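Local coordinates for protein terminal oxygenase component of carbazole 1,9a-dioxygenase (Nocardioides aromaticivorans, PDB 3GCF) that probably dioxygenates carbazole, as the Rieske non-haem iron terminal oxygenase that receives electrons from a ferredoxin through its [2Fe-2S] cluster and activates oxygen at iron, at residues A[228-234]-A[263-269]; A[35-39]-A[52-56]; A[198-202]-A[324-329]. All coordinates share one frame. Numbering follows the deposited sequence.

Contact 1 (A[228-234]-A[263-269]); sequences GVLDRLS and AAQVSVW
Build residues 228-231 and 265-269 as neighbouring antiparallel strands, axes 4.7 Å apart at 175°. V229 pairs with V268 and D231 with V266 as hydrogen-bonded pairs: V229 N to V268 O is 2.9 Å, V268 N to V229 O 3.1 Å, D231 N to V266 O 2.8 Å, and V266 N to D231 O a weak 3.3 Å. Between these two pairs L230 opposes S267; beyond V229-V268, G228 opposes W269; both are non-hydrogen-bonded, and the backbones of G228 and L230 bond instead to Y221 and Q219 of the edge strand 218-221. G228 is fully extended, and a CB there would collide with V268 O and the W269 ring. The strands belong to the antiparallel sheet of the Bet v 1-like catalytic domain, whose helix 364-376 packs on V229, D231 and V268; beta-branched V229 and V268 suit the extended backbone. On the opposite face, L230 (chi1 t, chi2 m) lays CD2 3.4 Å from S267 CB, and S267 (chi1 p) accepts W269 NE1 at its OG, 2.9 Å, satisfying the buried indole. The pairing ends in an inverse gamma turn centred on R232, where D231 O also receives L233 N weakly at 3.0 Å. The chain then bends so that S234 N donates a hydrogen bond to A264 O, 2.8 Å, while A264 and Q265 form a classic bulge opposite D277. L233 CD1 fills the corner, 3.8 Å from V266 CG1. R232 NH1 is hydrogen-bonded to Q219 OE1; one water weakly links R232 NH2 (3.5 Å) with Q265 OE1 (3.3 Å).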
ATOM      1  N   GLY A 228      24.629 -15.139 -26.128  1.00 12.21           N
ATOM      2  CA  GLY A 228      23.249 -14.782 -26.370  1.00 11.63           C
ATOM      3  C   GLY A 228      22.562 -15.642 -27.412  1.00 12.98           C
ATOM      4  O   GLY A 228      23.122 -16.617 -27.907  1.00 13.48           O
ATOM      5  N   VAL A 229      21.332 -15.263 -27.744  1.00 13.08           N
ATOM      6  CA  VAL A 229      20.541 -15.977 -28.729  1.00 12.09           C
ATOM      7  C   VAL A 229      20.152 -15.000 -29.838  1.00 12.69           C
ATOM      8  O   VAL A 229      19.740 -13.875 -29.568  1.00 11.68           O
ATOM      9  CB  VAL A 229      19.273 -16.565 -28.086  1.00 10.86           C
ATOM     10  CG1 VAL A 229      18.577 -17.489 -29.068  1.00  8.57           C
ATOM     11  CG2 VAL A 229      19.637 -17.304 -26.805  1.00  8.25           C
ATOM     12  N   LEU A 230      20.291 -15.436 -31.086  1.00 12.90           N
ATOM     13  CA  LEU A 230      19.967 -14.588 -32.222  1.00 13.48           C
ATOM     14  C   LEU A 230      18.860 -15.167 -33.095  1.00 14.19           C
ATOM     15  O   LEU A 230      18.906 -16.341 -33.477  1.00 14.11           O
ATOM     16  CB  LEU A 230      21.225 -14.365 -33.064  1.00 14.93           C
ATOM     17  CG  LEU A 230      21.228 -13.491 -34.328  1.00 17.08           C
ATOM     18  CD1 LEU A 230      20.488 -14.177 -35.446  1.00 19.59           C
ATOM     19  CD2 LEU A 230      20.624 -12.150 -34.027  1.00 17.37           C
ATOM     20  N   ASP A 231      17.865 -14.335 -33.400  1.00 13.79           N
ATOM     21  CA  ASP A 231      16.752 -14.730 -34.264  1.00 12.79           C
ATOM     22  C   ASP A 231      17.022 -14.137 -35.652  1.00 13.07           C
ATOM     23  O   ASP A 231      17.115 -12.920 -35.803  1.00  9.69           O
ATOM     24  CB  ASP A 231      15.414 -14.173 -33.751  1.00 11.54           C
ATOM     25  CG  ASP A 231      14.945 -14.825 -32.464  1.00 13.28           C
ATOM     26  OD1 ASP A 231      15.558 -15.818 -32.014  1.00 11.45           O
ATOM     27  OD2 ASP A 231      13.941 -14.333 -31.900  1.00 13.41           O
ATOM     28  N   ARG A 232      17.156 -14.990 -36.660  1.00 14.36           N
ATOM     29  CA  ARG A 232      17.406 -14.516 -38.021  1.00 15.20           C
ATOM     30  C   ARG A 232      16.069 -14.254 -38.712  1.00 14.13           C
ATOM     31  O   ARG A 232      15.671 -14.977 -39.627  1.00 14.99           O
ATOM     32  CB  ARG A 232      18.214 -15.559 -38.797  1.00 17.41           C
ATOM     33  CG  ARG A 232      19.615 -15.771 -38.251  1.00 20.92           C
ATOM     34  CD  ARG A 232      20.505 -16.460 -39.277  1.00 25.71           C
ATOM     35  NE  ARG A 232      21.877 -15.962 -39.200  1.00 29.29           N
ATOM     36  CZ  ARG A 232      22.794 -16.425 -38.361  1.00 30.53           C
ATOM     37  NH1 ARG A 232      22.485 -17.411 -37.530  1.00 30.39           N
ATOM     38  NH2 ARG A 232      24.009 -15.888 -38.339  1.00 30.58           N
ATOM     39  N   LEU A 233      15.387 -13.204 -38.269  1.00 13.26           N
ATOM     40  CA  LEU A 233      14.070 -12.854 -38.790  1.00 14.07           C
ATOM     41  C   LEU A 233      13.944 -12.702 -40.308  1.00 14.51           C
ATOM     42  O   LEU A 233      12.990 -13.204 -40.901  1.00 13.07           O
ATOM     43  CB  LEU A 233      13.565 -11.576 -38.108  1.00 12.29           C
ATOM     44  CG  LEU A 233      13.469 -11.590 -36.571  1.00 11.44           C
ATOM     45  CD1 LEU A 233      12.917 -10.258 -36.092  1.00  8.38           C
ATOM     46  CD2 LEU A 233      12.577 -12.731 -36.100  1.00  8.65           C
ATOM     47  N   SER A 234      14.899 -12.023 -40.933  1.00 14.18           N
ATOM     48  CA  SER A 234      14.845 -11.788 -42.374  1.00 17.78           C
ATOM     49  C   SER A 234      15.221 -12.972 -43.253  1.00 19.10           C
ATOM     50  O   SER A 234      14.944 -12.961 -44.454  1.00 21.42           O
ATOM     51  CB  SER A 234      15.747 -10.615 -42.747  1.00 16.91           C
ATOM     52  OG  SER A 234      17.095 -10.927 -42.445  1.00 21.55           O
ATOM     53  N   ALA A 263      13.943  -4.607 -38.306  1.00 11.75           N
ATOM     54  CA  ALA A 263      13.996  -5.871 -37.587  1.00 11.86           C
ATOM     55  C   ALA A 263      14.377  -7.063 -38.483  1.00 12.54           C
ATOM     56  O   ALA A 263      13.607  -8.010 -38.639  1.00 12.33           O
ATOM     57  CB  ALA A 263      12.647  -6.131 -36.899  1.00  9.24           C
ATOM     58  N   ALA A 264      15.563  -7.004 -39.080  1.00 10.89           N
ATOM     59  CA  ALA A 264      16.048  -8.093 -39.917  1.00 10.07           C
ATOM     60  C   ALA A 264      16.539  -9.173 -38.959  1.00 11.71           C
ATOM     61  O   ALA A 264      16.517 -10.367 -39.272  1.00 12.46           O
ATOM     62  CB  ALA A 264      17.197  -7.612 -40.792  1.00  9.07           C
ATOM     63  N   GLN A 265      16.981  -8.734 -37.783  1.00 10.62           N
ATOM     64  CA  GLN A 265      17.480  -9.632 -36.746  1.00 12.62           C
ATOM     65  C   GLN A 265      17.209  -9.054 -35.367  1.00 13.44           C
ATOM     66  O   GLN A 265      17.248  -7.837 -35.178  1.00 14.43           O
ATOM     67  CB  GLN A 265      18.998  -9.836 -36.879  1.00 11.59           C
ATOM     68  CG  GLN A 265      19.443 -10.628 -38.098  1.00 15.42           C
ATOM     69  CD  GLN A 265      20.952 -10.837 -38.140  1.00 16.93           C
ATOM     70  OE1 GLN A 265      21.447 -11.708 -38.854  1.00 20.63           O
ATOM     71  NE2 GLN A 265      21.688 -10.035 -37.384  1.00 15.06           N
ATOM     72  N   VAL A 266      16.929  -9.931 -34.408  1.00 12.69           N
ATOM     73  CA  VAL A 266      16.716  -9.506 -33.032  1.00 12.05           C
ATOM     74  C   VAL A 266      17.463 -10.509 -32.171  1.00 13.11           C
ATOM     75  O   VAL A 266      17.424 -11.714 -32.431  1.00 13.49           O
ATOM     76  CB  VAL A 266      15.215  -9.471 -32.641  1.00 12.43           C
ATOM     77  CG1 VAL A 266      14.587 -10.843 -32.784  1.00  8.82           C
ATOM     78  CG2 VAL A 266      15.079  -8.966 -31.213  1.00 10.35           C
ATOM     79  N   SER A 267      18.161 -10.015 -31.157  1.00 12.11           N
ATOM     80  CA  SER A 267      18.930 -10.893 -30.297  1.00 11.83           C
ATOM     81  C   SER A 267      19.016 -10.389 -28.869  1.00 12.11           C
ATOM     82  O   SER A 267      18.879  -9.194 -28.604  1.00 12.90           O
ATOM     83  CB  SER A 267      20.346 -11.059 -30.865  1.00 11.51           C
ATOM     84  OG  SER A 267      20.986  -9.801 -31.014  1.00 10.10           O
ATOM     85  N   VAL A 268      19.249 -11.314 -27.949  1.00 10.87           N
ATOM     86  CA  VAL A 268      19.384 -10.965 -26.547  1.00 11.23           C
ATOM     87  C   VAL A 268      20.690 -11.574 -26.045  1.00 11.28           C
ATOM     88  O   VAL A 268      21.032 -12.704 -26.398  1.00 12.07           O
ATOM     89  CB  VAL A 268      18.181 -11.488 -25.717  1.00 10.60           C
ATOM     90  CG1 VAL A 268      18.119 -13.006 -25.780  1.00  9.67           C
ATOM     91  CG2 VAL A 268      18.296 -11.006 -24.279  1.00  9.16           C
ATOM     92  N   TRP A 269      21.419 -10.816 -25.232  1.00 10.82           N
ATOM     93  CA  TRP A 269      22.698 -11.267 -24.704  1.00 11.39           C
ATOM     94  C   TRP A 269      22.771 -11.101 -23.190  1.00 13.13           C
ATOM     95  O   TRP A 269      22.171 -10.181 -22.626  1.00 13.12           O
ATOM     96  CB  TRP A 269      23.830 -10.476 -25.368  1.00 10.73           C
ATOM     97  CG  TRP A 269      23.717 -10.463 -26.866  1.00 12.44           C
ATOM     98  CD1 TRP A 269      22.830  -9.746 -27.612  1.00 12.65           C
ATOM     99  CD2 TRP A 269      24.449 -11.276 -27.788  1.00 12.78           C
ATOM    100  NE1 TRP A 269      22.956 -10.067 -28.942  1.00 13.74           N
ATOM    101  CE2 TRP A 269      23.943 -11.006 -29.078  1.00 13.18           C
ATOM    102  CE3 TRP A 269      25.484 -12.216 -27.648  1.00 13.05           C
ATOM    103  CZ2 TRP A 269      24.435 -11.640 -30.225  1.00 13.25           C
ATOM    104  CZ3 TRP A 269      25.972 -12.847 -28.786  1.00 11.94           C
ATOM    105  CH2 TRP A 269      25.445 -12.555 -30.059  1.00 13.60           C
TER
HETATM  106  O   HOH W   1      24.511 -12.705 -39.702  1.00 40.85           O

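Contact 2 (A[35-39]-A[52-56])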
ATOM      1  N   TRP A  35      28.170  -6.306 -15.686  1.00 13.32           N
ATOM      2  CA  TRP A  35      28.052  -4.864 -15.788  1.00 13.11           C
ATOM      3  C   TRP A  35      26.585  -4.590 -16.128  1.00 12.96           C
ATOM      4  O   TRP A  35      25.954  -5.370 -16.850  1.00 12.35           O
ATOM      5  CB  TRP A  35      28.923  -4.318 -16.918  1.00 12.93           C
ATOM      6  CG  TRP A  35      30.392  -4.329 -16.650  1.00 14.36           C
ATOM      7  CD1 TRP A  35      31.290  -5.292 -17.015  1.00 15.11           C
ATOM      8  CD2 TRP A  35      31.145  -3.308 -15.986  1.00 14.75           C
ATOM      9  NE1 TRP A  35      32.558  -4.929 -16.625  1.00 15.66           N
ATOM     10  CE2 TRP A  35      32.498  -3.717 -15.989  1.00 15.73           C
ATOM     11  CE3 TRP A  35      30.807  -2.083 -15.388  1.00 16.45           C
ATOM     12  CZ2 TRP A  35      33.517  -2.943 -15.416  1.00 13.64           C
ATOM     13  CZ3 TRP A  35      31.822  -1.312 -14.818  1.00 15.72           C
ATOM     14  CH2 TRP A  35      33.162  -1.749 -14.838  1.00 14.88           C
ATOM     15  N   HIS A  36      26.049  -3.493 -15.601  1.00 11.47           N
ATOM     16  CA  HIS A  36      24.666  -3.091 -15.860  1.00 11.83           C
ATOM     17  C   HIS A  36      24.633  -1.570 -15.979  1.00 10.56           C
ATOM     18  O   HIS A  36      25.342  -0.878 -15.258  1.00 10.55           O
ATOM     19  CB  HIS A  36      23.747  -3.503 -14.701  1.00 12.36           C
ATOM     20  CG  HIS A  36      23.488  -4.973 -14.614  1.00  9.95           C
ATOM     21  ND1 HIS A  36      22.638  -5.633 -15.475  1.00  9.67           N
ATOM     22  CD2 HIS A  36      23.955  -5.911 -13.754  1.00 10.32           C
ATOM     23  CE1 HIS A  36      22.592  -6.913 -15.150  1.00  9.15           C
ATOM     24  NE2 HIS A  36      23.382  -7.109 -14.109  1.00  9.61           N
ATOM     25  N   PRO A  37      23.822  -1.031 -16.902  1.00 10.95           N
ATOM     26  CA  PRO A  37      23.761   0.428 -17.034  1.00  9.34           C
ATOM     27  C   PRO A  37      23.035   1.026 -15.830  1.00  9.46           C
ATOM     28  O   PRO A  37      22.100   0.425 -15.300  1.00  7.55           O
ATOM     29  CB  PRO A  37      22.986   0.626 -18.335  1.00 10.07           C
ATOM     30  CG  PRO A  37      22.089  -0.585 -18.383  1.00  6.98           C
ATOM     31  CD  PRO A  37      23.021  -1.690 -17.949  1.00  8.84           C
ATOM     32  N   ALA A  38      23.468   2.206 -15.400  1.00  9.57           N
ATOM     33  CA  ALA A  38      22.855   2.875 -14.257  1.00  9.51           C
ATOM     34  C   ALA A  38      22.203   4.186 -14.675  1.00  9.61           C
ATOM     35  O   ALA A  38      21.156   4.570 -14.159  1.00 10.77           O
ATOM     36  CB  ALA A  38      23.912   3.152 -13.185  1.00  8.81           C
ATOM     37  N   ALA A  39      22.830   4.870 -15.620  1.00  9.17           N
ATOM     38  CA  ALA A  39      22.331   6.154 -16.069  1.00  9.25           C
ATOM     39  C   ALA A  39      23.088   6.568 -17.312  1.00  9.56           C
ATOM     40  O   ALA A  39      23.963   5.845 -17.787  1.00 10.69           O
ATOM     41  CB  ALA A  39      22.545   7.190 -14.970  1.00  6.89           C
ATOM     42  N   VAL A  52      20.436   5.831  -7.850  1.00  9.69           N
ATOM     43  CA  VAL A  52      19.859   4.723  -8.593  1.00 11.78           C
ATOM     44  C   VAL A  52      19.779   3.488  -7.702  1.00 12.30           C
ATOM     45  O   VAL A  52      20.474   3.390  -6.690  1.00 13.32           O
ATOM     46  CB  VAL A  52      20.697   4.368  -9.861  1.00 10.80           C
ATOM     47  CG1 VAL A  52      20.841   5.589 -10.759  1.00  7.91           C
ATOM     48  CG2 VAL A  52      22.062   3.828  -9.455  1.00 10.41           C
ATOM     49  N   THR A  53      18.911   2.558  -8.077  1.00 12.07           N
ATOM     50  CA  THR A  53      18.753   1.314  -7.343  1.00 11.81           C
ATOM     51  C   THR A  53      18.973   0.225  -8.373  1.00 12.85           C
ATOM     52  O   THR A  53      18.269   0.164  -9.383  1.00 11.93           O
ATOM     53  CB  THR A  53      17.339   1.185  -6.731  1.00 12.65           C
ATOM     54  OG1 THR A  53      17.119   2.263  -5.817  1.00 13.15           O
ATOM     55  CG2 THR A  53      17.199  -0.129  -5.971  1.00 11.32           C
ATOM     56  N   MET A  54      19.958  -0.628  -8.125  1.00 11.99           N
ATOM     57  CA  MET A  54      20.273  -1.693  -9.061  1.00 13.55           C
ATOM     58  C   MET A  54      20.353  -3.032  -8.355  1.00 14.66           C
ATOM     59  O   MET A  54      21.091  -3.182  -7.382  1.00 16.31           O
ATOM     60  CB  MET A  54      21.607  -1.397  -9.749  1.00 14.02           C
ATOM     61  CG  MET A  54      21.619  -0.094 -10.535  1.00 14.97           C
ATOM     62  SD  MET A  54      23.273   0.362 -11.097  1.00 15.61           S
ATOM     63  CE  MET A  54      23.584  -0.937 -12.313  1.00  9.31           C
ATOM     64  N   LEU A  55      19.590  -4.000  -8.853  1.00 12.67           N
ATOM     65  CA  LEU A  55      19.577  -5.333  -8.279  1.00 12.98           C
ATOM     66  C   LEU A  55      19.439  -5.291  -6.758  1.00 12.43           C
ATOM     67  O   LEU A  55      20.157  -5.988  -6.040  1.00 13.83           O
ATOM     68  CB  LEU A  55      20.853  -6.087  -8.681  1.00 11.53           C
ATOM     69  CG  LEU A  55      20.985  -6.485 -10.159  1.00 12.02           C
ATOM     70  CD1 LEU A  55      21.320  -5.275 -11.018  1.00 11.15           C
ATOM     71  CD2 LEU A  55      22.072  -7.535 -10.300  1.00 12.61           C
ATOM     72  N   GLY A  56      18.512  -4.464  -6.283  1.00 14.16           N
ATOM     73  CA  GLY A  56      18.263  -4.334  -4.856  1.00 14.49           C
ATOM     74  C   GLY A  56      19.195  -3.394  -4.105  1.00 16.22           C
ATOM     75  O   GLY A  56      18.940  -3.064  -2.949  1.00 15.53           O
TER
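Strands 35-39 and 52-54 run nearly antiparallel, at 166°, yet their axes stay 8.1 Å apart, and even the nearest CA atoms, those of A38 and V52, are separated by 6.7 Å. The backbones therefore do not pair with each other: V52 bonds V59, and both A38 and A39 face V139 in a classic bulge. After M54 the chain turns through L55 and G56, both with positive phi, as in a type I' hairpin turn; glycine suits the second place, where a CB would jam against the preceding carbonyl.

Side chains fill the gap. Flexible M54 reaches across it, setting its CE 3.4 Å from H36 O and its SD 3.5 Å from A38 CB, and small A38 leaves the room. V52 closes the other end, with its CG2 4.2 Å from A38 CB and its CG1 3.6 Å from A38 O. L55 CD1 lies over a face of the H36 imidazole, 4.2 Å from the ring centroid, a CH-pi contact; H36 NE2 is meanwhile hydrogen-bonded to F31 O. P37 and L55 also touch strand 285-292 of the catalytic domain, so the seam adjoins the junction between domains. Two outermost strands of a six-stranded antiparallel sheet, brought edge to edge with mainly apolar side chains filling the gap, suggest a sheet curled towards a barrel, consistent with the beta-barrel base of a Rieske domain, away from the cluster itself.

Contact 3 (A[198-202]-A[324-329])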
ATOM      1  N   TRP A 198       3.793   5.083 -35.194  1.00 10.38           N
ATOM      2  CA  TRP A 198       5.120   4.968 -35.787  1.00 10.53           C
ATOM      3  C   TRP A 198       5.102   4.053 -37.015  1.00 11.13           C
ATOM      4  O   TRP A 198       5.928   4.202 -37.916  1.00 11.22           O
ATOM      5  CB  TRP A 198       6.128   4.439 -34.757  1.00 10.93           C
ATOM      6  CG  TRP A 198       7.543   4.390 -35.278  1.00 10.69           C
ATOM      7  CD1 TRP A 198       8.319   3.276 -35.448  1.00 10.07           C
ATOM      8  CD2 TRP A 198       8.342   5.503 -35.712  1.00  9.39           C
ATOM      9  NE1 TRP A 198       9.544   3.625 -35.956  1.00  9.46           N
ATOM     10  CE2 TRP A 198       9.588   4.984 -36.128  1.00  8.08           C
ATOM     11  CE3 TRP A 198       8.124   6.890 -35.789  1.00 11.14           C
ATOM     12  CZ2 TRP A 198      10.619   5.801 -36.617  1.00  7.61           C
ATOM     13  CZ3 TRP A 198       9.151   7.708 -36.278  1.00  6.44           C
ATOM     14  CH2 TRP A 198      10.381   7.157 -36.685  1.00 10.26           C
ATOM     15  N   VAL A 199       4.164   3.110 -37.059  1.00 10.37           N
ATOM     16  CA  VAL A 199       4.085   2.201 -38.197  1.00 11.99           C
ATOM     17  C   VAL A 199       3.874   2.987 -39.487  1.00 12.64           C
ATOM     18  O   VAL A 199       4.671   2.878 -40.421  1.00 13.54           O
ATOM     19  CB  VAL A 199       2.957   1.151 -38.013  1.00 13.41           C
ATOM     20  CG1 VAL A 199       2.730   0.388 -39.312  1.00 11.88           C
ATOM     21  CG2 VAL A 199       3.352   0.170 -36.915  1.00  9.61           C
ATOM     22  N   SER A 200       2.818   3.785 -39.552  1.00 13.47           N
ATOM     23  CA  SER A 200       2.605   4.582 -40.754  1.00 15.09           C
ATOM     24  C   SER A 200       3.543   5.789 -40.666  1.00 14.53           C
ATOM     25  O   SER A 200       4.028   6.294 -41.679  1.00 13.35           O
ATOM     26  CB  SER A 200       1.142   5.030 -40.866  1.00 14.52           C
ATOM     27  OG  SER A 200       0.764   5.845 -39.773  1.00 24.39           O
ATOM     28  N   GLY A 201       3.828   6.220 -39.441  1.00 13.86           N
ATOM     29  CA  GLY A 201       4.712   7.356 -39.248  1.00 14.59           C
ATOM     30  C   GLY A 201       6.047   7.226 -39.964  1.00 15.59           C
ATOM     31  O   GLY A 201       6.554   8.201 -40.524  1.00 17.08           O
ATOM     32  N   ASN A 202       6.626   6.028 -39.953  1.00 13.23           N
ATOM     33  CA  ASN A 202       7.905   5.819 -40.615  1.00 12.34           C
ATOM     34  C   ASN A 202       7.777   4.878 -41.818  1.00 12.31           C
ATOM     35  O   ASN A 202       8.747   4.245 -42.226  1.00 12.94           O
ATOM     36  CB  ASN A 202       8.940   5.288 -39.611  1.00 11.63           C
ATOM     37  CG  ASN A 202      10.373   5.435 -40.112  1.00 12.45           C
ATOM     38  OD1 ASN A 202      10.696   6.393 -40.811  1.00 11.80           O
ATOM     39  ND2 ASN A 202      11.237   4.499 -39.739  1.00  9.76           N
ATOM     40  N   ARG A 324      12.548  13.715 -33.440  1.00 14.35           N
ATOM     41  CA  ARG A 324      11.801  12.588 -33.980  1.00 12.80           C
ATOM     42  C   ARG A 324      11.914  11.213 -33.311  1.00 13.19           C
ATOM     43  O   ARG A 324      10.940  10.702 -32.754  1.00 12.51           O
ATOM     44  CB  ARG A 324      12.154  12.443 -35.470  1.00 12.32           C
ATOM     45  CG  ARG A 324      11.254  11.486 -36.229  1.00 12.73           C
ATOM     46  CD  ARG A 324      11.683  11.303 -37.677  1.00 12.64           C
ATOM     47  NE  ARG A 324      10.720  10.468 -38.392  1.00 12.90           N
ATOM     48  CZ  ARG A 324      10.995   9.768 -39.489  1.00 15.46           C
ATOM     49  NH1 ARG A 324      12.216   9.794 -40.013  1.00 14.83           N
ATOM     50  NH2 ARG A 324      10.046   9.036 -40.060  1.00 12.97           N
ATOM     51  N   TRP A 325      13.092  10.604 -33.395  1.00 11.66           N
ATOM     52  CA  TRP A 325      13.302   9.264 -32.854  1.00 10.85           C
ATOM     53  C   TRP A 325      12.797   9.024 -31.425  1.00 10.64           C
ATOM     54  O   TRP A 325      12.066   8.066 -31.168  1.00  8.95           O
ATOM     55  CB  TRP A 325      14.789   8.897 -32.916  1.00 12.43           C
ATOM     56  CG  TRP A 325      15.453   9.047 -34.275  1.00 11.22           C
ATOM     57  CD1 TRP A 325      16.661   9.633 -34.523  1.00 10.57           C
ATOM     58  CD2 TRP A 325      14.969   8.578 -35.544  1.00  8.88           C
ATOM     59  NE1 TRP A 325      16.961   9.562 -35.862  1.00 10.67           N
ATOM     60  CE2 TRP A 325      15.943   8.920 -36.514  1.00  9.89           C
ATOM     61  CE3 TRP A 325      13.814   7.904 -35.957  1.00  6.90           C
ATOM     62  CZ2 TRP A 325      15.793   8.610 -37.874  1.00  7.56           C
ATOM     63  CZ3 TRP A 325      13.664   7.594 -37.310  1.00  6.74           C
ATOM     64  CH2 TRP A 325      14.650   7.949 -38.251  1.00  7.76           C
ATOM     65  N   ARG A 326      13.177   9.892 -30.498  1.00 10.26           N
ATOM     66  CA  ARG A 326      12.784   9.708 -29.109  1.00 10.75           C
ATOM     67  C   ARG A 326      11.290   9.631 -28.841  1.00 10.65           C
ATOM     68  O   ARG A 326      10.800   8.636 -28.303  1.00 12.07           O
ATOM     69  CB  ARG A 326      13.382  10.806 -28.223  1.00  9.96           C
ATOM     70  CG  ARG A 326      13.202  10.534 -26.726  1.00  9.71           C
ATOM     71  CD  ARG A 326      13.546  11.762 -25.902  1.00 11.64           C
ATOM     72  NE  ARG A 326      12.666  12.869 -26.247  1.00 14.71           N
ATOM     73  CZ  ARG A 326      13.057  14.135 -26.339  1.00 16.05           C
ATOM     74  NH1 ARG A 326      14.320  14.458 -26.106  1.00 17.25           N
ATOM     75  NH2 ARG A 326      12.186  15.073 -26.687  1.00 17.66           N
ATOM     76  N   ASP A 327      10.558  10.675 -29.206  1.00  9.78           N
ATOM     77  CA  ASP A 327       9.132  10.681 -28.939  1.00  9.63           C
ATOM     78  C   ASP A 327       8.277   9.892 -29.918  1.00  9.05           C
ATOM     79  O   ASP A 327       7.298   9.270 -29.509  1.00  9.42           O
ATOM     80  CB  ASP A 327       8.637  12.128 -28.818  1.00  8.17           C
ATOM     81  CG  ASP A 327       9.365  12.889 -27.719  1.00 12.20           C
ATOM     82  OD1 ASP A 327       9.883  12.227 -26.790  1.00 11.33           O
ATOM     83  OD2 ASP A 327       9.421  14.135 -27.771  1.00 13.44           O
ATOM     84  N   ASP A 328       8.646   9.894 -31.198  1.00  8.78           N
ATOM     85  CA  ASP A 328       7.870   9.162 -32.199  1.00  9.16           C
ATOM     86  C   ASP A 328       8.065   7.653 -32.113  1.00  9.93           C
ATOM     87  O   ASP A 328       7.151   6.888 -32.418  1.00  9.93           O
ATOM     88  CB  ASP A 328       8.221   9.622 -33.619  1.00  9.39           C
ATOM     89  CG  ASP A 328       7.719  11.024 -33.929  1.00 11.15           C
ATOM     90  OD1 ASP A 328       6.927  11.571 -33.128  1.00 11.89           O
ATOM     91  OD2 ASP A 328       8.111  11.573 -34.986  1.00 11.47           O
ATOM     92  N   ALA A 329       9.251   7.216 -31.696  1.00  9.61           N
ATOM     93  CA  ALA A 329       9.513   5.783 -31.606  1.00  9.55           C
ATOM     94  C   ALA A 329       9.725   5.252 -30.187  1.00  9.12           C
ATOM     95  O   ALA A 329       8.975   4.393 -29.732  1.00  8.41           O
ATOM     96  CB  ALA A 329      10.710   5.420 -32.482  1.00  7.63           C
TER
HETATM   97  O   HOH W   2       8.125  10.194 -38.526  1.00 17.40           O
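This is a knob-into-hole contact between short helix 197-201 and long helix 311-331, at the periphery of the catalytic domain. The knob is W198, whose side chain sits among R324, W325, D328 and A329. A329, small enough to admit the indole, places its CB over the five-membered ring, 4.0 Å from the centroid, a CH-pi contact. The W325 ring meets W198 rim to rim, planes at 78°, with W198 CH2 3.4 Å from W325 CZ3. W198 NE1 is hydrogen-bonded to P280 O, so the buried indole keeps a polar partner.

R324, long and extended, closes the outer side: its NH2 makes a weak 2.8 Å hydrogen bond to N202 OD1, which K260 also binds, and a water joins R324 NE (2.6 Å) to G201 O (3.2 Å). The W198 side chain lies about 8 Å from that of iron ligand H193, and A329 about 10 Å from D337: tryptophan-centred helix packing beside the mononuclear iron site with its two-histidine, one-carboxylate ligand set.

In the fold
Contact 2 comes first along the chain and closes within the Rieske domain before the others open; contact 1 is then nested inside the long loop closed by contact 3, all four of their segments lying in the catalytic domain. The centres of contact 1 and contact 2 are about 25 Å apart, those of contact 1 and contact 3 about 22 Å, and those of contact 2 and contact 3 about 28 Å; none touches another. Contact 1 joins strands of the catalytic sheet and contact 3 packs helices, each near the mononuclear iron bound by H189, H193 and D337. At contact 2 the Rieske domain rests against strand 285-292 of that same catalytic sheet, away from the annotated metal sites.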